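Local coordinates for protein rhamnonate dehydratase (Gibberella zeae PH-1, PDB 3FXG) that probably dehydrates L-rhamnonate to the 2-keto-3-deoxy acid, as a magnesium-dependent member of the enolase superfamily, at residues D75-F80 against W141-K146. Sequence-based numbering, arbitrary orientation.
Sequences DGTVGF and WDLLGK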
loop_
_atom_site.group_PDB
_atom_site.type_symbol
_atom_site.label_atom_id
_atom_site.label_comp_id
_atom_site.label_asym_id
_atom_site.label_seq_id
_atom_site.Cartn_x
_atom_site.Cartn_y
_atom_site.Cartn_z
ATOM N N ASP A 75 -19.204 19.593 50.145
ATOM C CA ASP A 75 -20.318 19.106 50.955
ATOM C C ASP A 75 -19.834 18.037 51.933
ATOM O O ASP A 75 -20.630 17.438 52.662
ATOM C CB ASP A 75 -21.420 18.533 50.058
ATOM C CG ASP A 75 -21.024 17.220 49.416
ATOM O OD1 ASP A 75 -19.812 16.987 49.230
ATOM O OD2 ASP A 75 -21.927 16.424 49.086
ATOM N N GLY A 76 -18.527 17.805 51.945
ATOM C CA GLY A 76 -17.958 16.810 52.835
ATOM C C GLY A 76 -17.846 15.420 52.232
ATOM O O GLY A 76 -17.244 14.528 52.829
ATOM N N THR A 77 -18.424 15.223 51.052
ATOM C CA THR A 77 -18.359 13.916 50.405
ATOM C C THR A 77 -16.926 13.663 49.958
ATOM O O THR A 77 -16.256 14.569 49.461
ATOM C CB THR A 77 -19.286 13.845 49.178
ATOM O OG1 THR A 77 -20.618 14.208 49.564
ATOM C CG2 THR A 77 -19.296 12.431 48.605
ATOM N N VAL A 78 -16.454 12.434 50.144
ATOM C CA VAL A 78 -15.093 12.084 49.766
ATOM C C VAL A 78 -15.034 10.897 48.815
ATOM O O VAL A 78 -15.578 9.828 49.092
ATOM C CB VAL A 78 -14.226 11.741 51.010
ATOM C CG1 VAL A 78 -12.809 11.366 50.571
ATOM C CG2 VAL A 78 -14.182 12.930 51.970
ATOM N N GLY A 79 -14.370 11.101 47.686
ATOM C CA GLY A 79 -14.211 10.030 46.726
ATOM C C GLY A 79 -12.757 9.623 46.796
ATOM O O GLY A 79 -11.901 10.462 47.073
ATOM N N PHE A 80 -12.461 8.350 46.567
ATOM C CA PHE A 80 -11.080 7.902 46.613
ATOM C C PHE A 80 -10.806 6.730 45.679
ATOM O O PHE A 80 -11.727 6.098 45.162
ATOM C CB PHE A 80 -10.687 7.540 48.056
ATOM C CG PHE A 80 -11.597 6.532 48.706
ATOM C CD1 PHE A 80 -11.567 5.195 48.326
ATOM C CD2 PHE A 80 -12.483 6.924 49.706
ATOM C CE1 PHE A 80 -12.407 4.256 48.934
ATOM C CE2 PHE A 80 -13.329 5.994 50.319
ATOM C CZ PHE A 80 -13.287 4.658 49.930
ATOM N N TRP A 141 -14.477 9.843 39.844
ATOM C CA TRP A 141 -15.671 9.062 39.545
ATOM C C TRP A 141 -16.299 8.501 40.814
ATOM O O TRP A 141 -17.521 8.459 40.931
ATOM C CB TRP A 141 -15.352 7.932 38.562
ATOM C CG TRP A 141 -15.315 8.415 37.135
ATOM C CD1 TRP A 141 -14.206 8.699 36.387
ATOM C CD2 TRP A 141 -16.444 8.701 36.304
ATOM N NE1 TRP A 141 -14.577 9.142 35.137
ATOM C CE2 TRP A 141 -15.945 9.154 35.061
ATOM C CE3 TRP A 141 -17.830 8.620 36.488
ATOM C CZ2 TRP A 141 -16.785 9.522 34.006
ATOM C CZ3 TRP A 141 -18.668 8.987 35.440
ATOM C CH2 TRP A 141 -18.139 9.433 34.212
ATOM N N ASP A 142 -15.464 8.081 41.762
ATOM C CA ASP A 142 -15.962 7.549 43.030
ATOM C C ASP A 142 -16.755 8.659 43.722
ATOM O O ASP A 142 -17.837 8.424 44.257
ATOM C CB ASP A 142 -14.786 7.103 43.914
ATOM C CG ASP A 142 -15.238 6.371 45.176
ATOM O OD1 ASP A 142 -15.984 5.373 45.064
ATOM O OD2 ASP A 142 -14.834 6.790 46.284
ATOM N N LEU A 143 -16.209 9.871 43.696
ATOM C CA LEU A 143 -16.857 11.030 44.301
ATOM C C LEU A 143 -18.196 11.332 43.627
ATOM O O LEU A 143 -19.194 11.600 44.298
ATOM C CB LEU A 143 -15.939 12.254 44.196
ATOM C CG LEU A 143 -16.523 13.617 44.577
ATOM C CD1 LEU A 143 -16.933 13.613 46.045
ATOM C CD2 LEU A 143 -15.488 14.703 44.311
ATOM N N LEU A 144 -18.217 11.292 42.297
ATOM C CA LEU A 144 -19.443 11.561 41.556
ATOM C C LEU A 144 -20.535 10.561 41.916
ATOM O O LEU A 144 -21.697 10.933 42.093
ATOM C CB LEU A 144 -19.178 11.524 40.045
ATOM C CG LEU A 144 -18.309 12.654 39.484
ATOM C CD1 LEU A 144 -18.088 12.441 37.991
ATOM C CD2 LEU A 144 -18.986 14.002 39.738
ATOM N N GLY A 145 -20.161 9.291 42.024
ATOM C CA GLY A 145 -21.134 8.275 42.374
ATOM C C GLY A 145 -21.669 8.487 43.780
ATOM O O GLY A 145 -22.858 8.296 44.036
ATOM N N LYS A 146 -20.793 8.892 44.695
ATOM C CA LYS A 146 -21.199 9.118 46.077
ATOM C C LYS A 146 -22.107 10.330 46.225
ATOM O O LYS A 146 -23.082 10.289 46.975
ATOM C CB LYS A 146 -19.961 9.244 46.971
ATOM C CG LYS A 146 -19.318 7.893 47.225
ATOM C CD LYS A 146 -17.969 7.981 47.902
ATOM C CE LYS A 146 -17.435 6.579 48.159
ATOM N NZ LYS A 146 -16.052 6.575 48.708
HETATM O O HOH W 1 -16.289 8.087 50.982
#
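In the N-terminal capping domain of this enolase-superfamily fold, helix 128-148 runs across edge strand 78-84 where G79 meets L143, and D142 and K146 reach for F80. The axes of 78-80 and 141-146 come within 6.0 Å; with no side chain on G79, the helix backbone comes in directly, G79 CA 3.6 Å from L143 N. With CG anti to its backbone N (chi1 -173°), D142 turns OD2 to the strand. D142 OD2 accepts from F80 N at 2.9 Å on its anti side, nearly straight (164°). On the syn side of the same D142 OD2, K146 NZ forms a salt bridge at 2.7 Å, within one helical turn. OD2 also lies over the centre of one face of the F80 ring. The extended K146 chain passes V78 O, and its ammonium makes an off-centre cation-pi contact with F80, 3.8 Å from NZ to the ring centroid. A water bridges NZ and V78 O, backing up a weak direct bond between the two. Just before the strand, T77 CG2 packs on K146 CB and L143 CD1, while D75 holds T77 through an Asx turn (T77 N to D75 OD1) and a bond from OG1 to OD2. L143 also leans on I71 and A73 of the adjoining strand 66-73, D142 OD1 accepts from F385 N, and the far side of the helix, with W141 and L144, packs against T109 of helix 109-119.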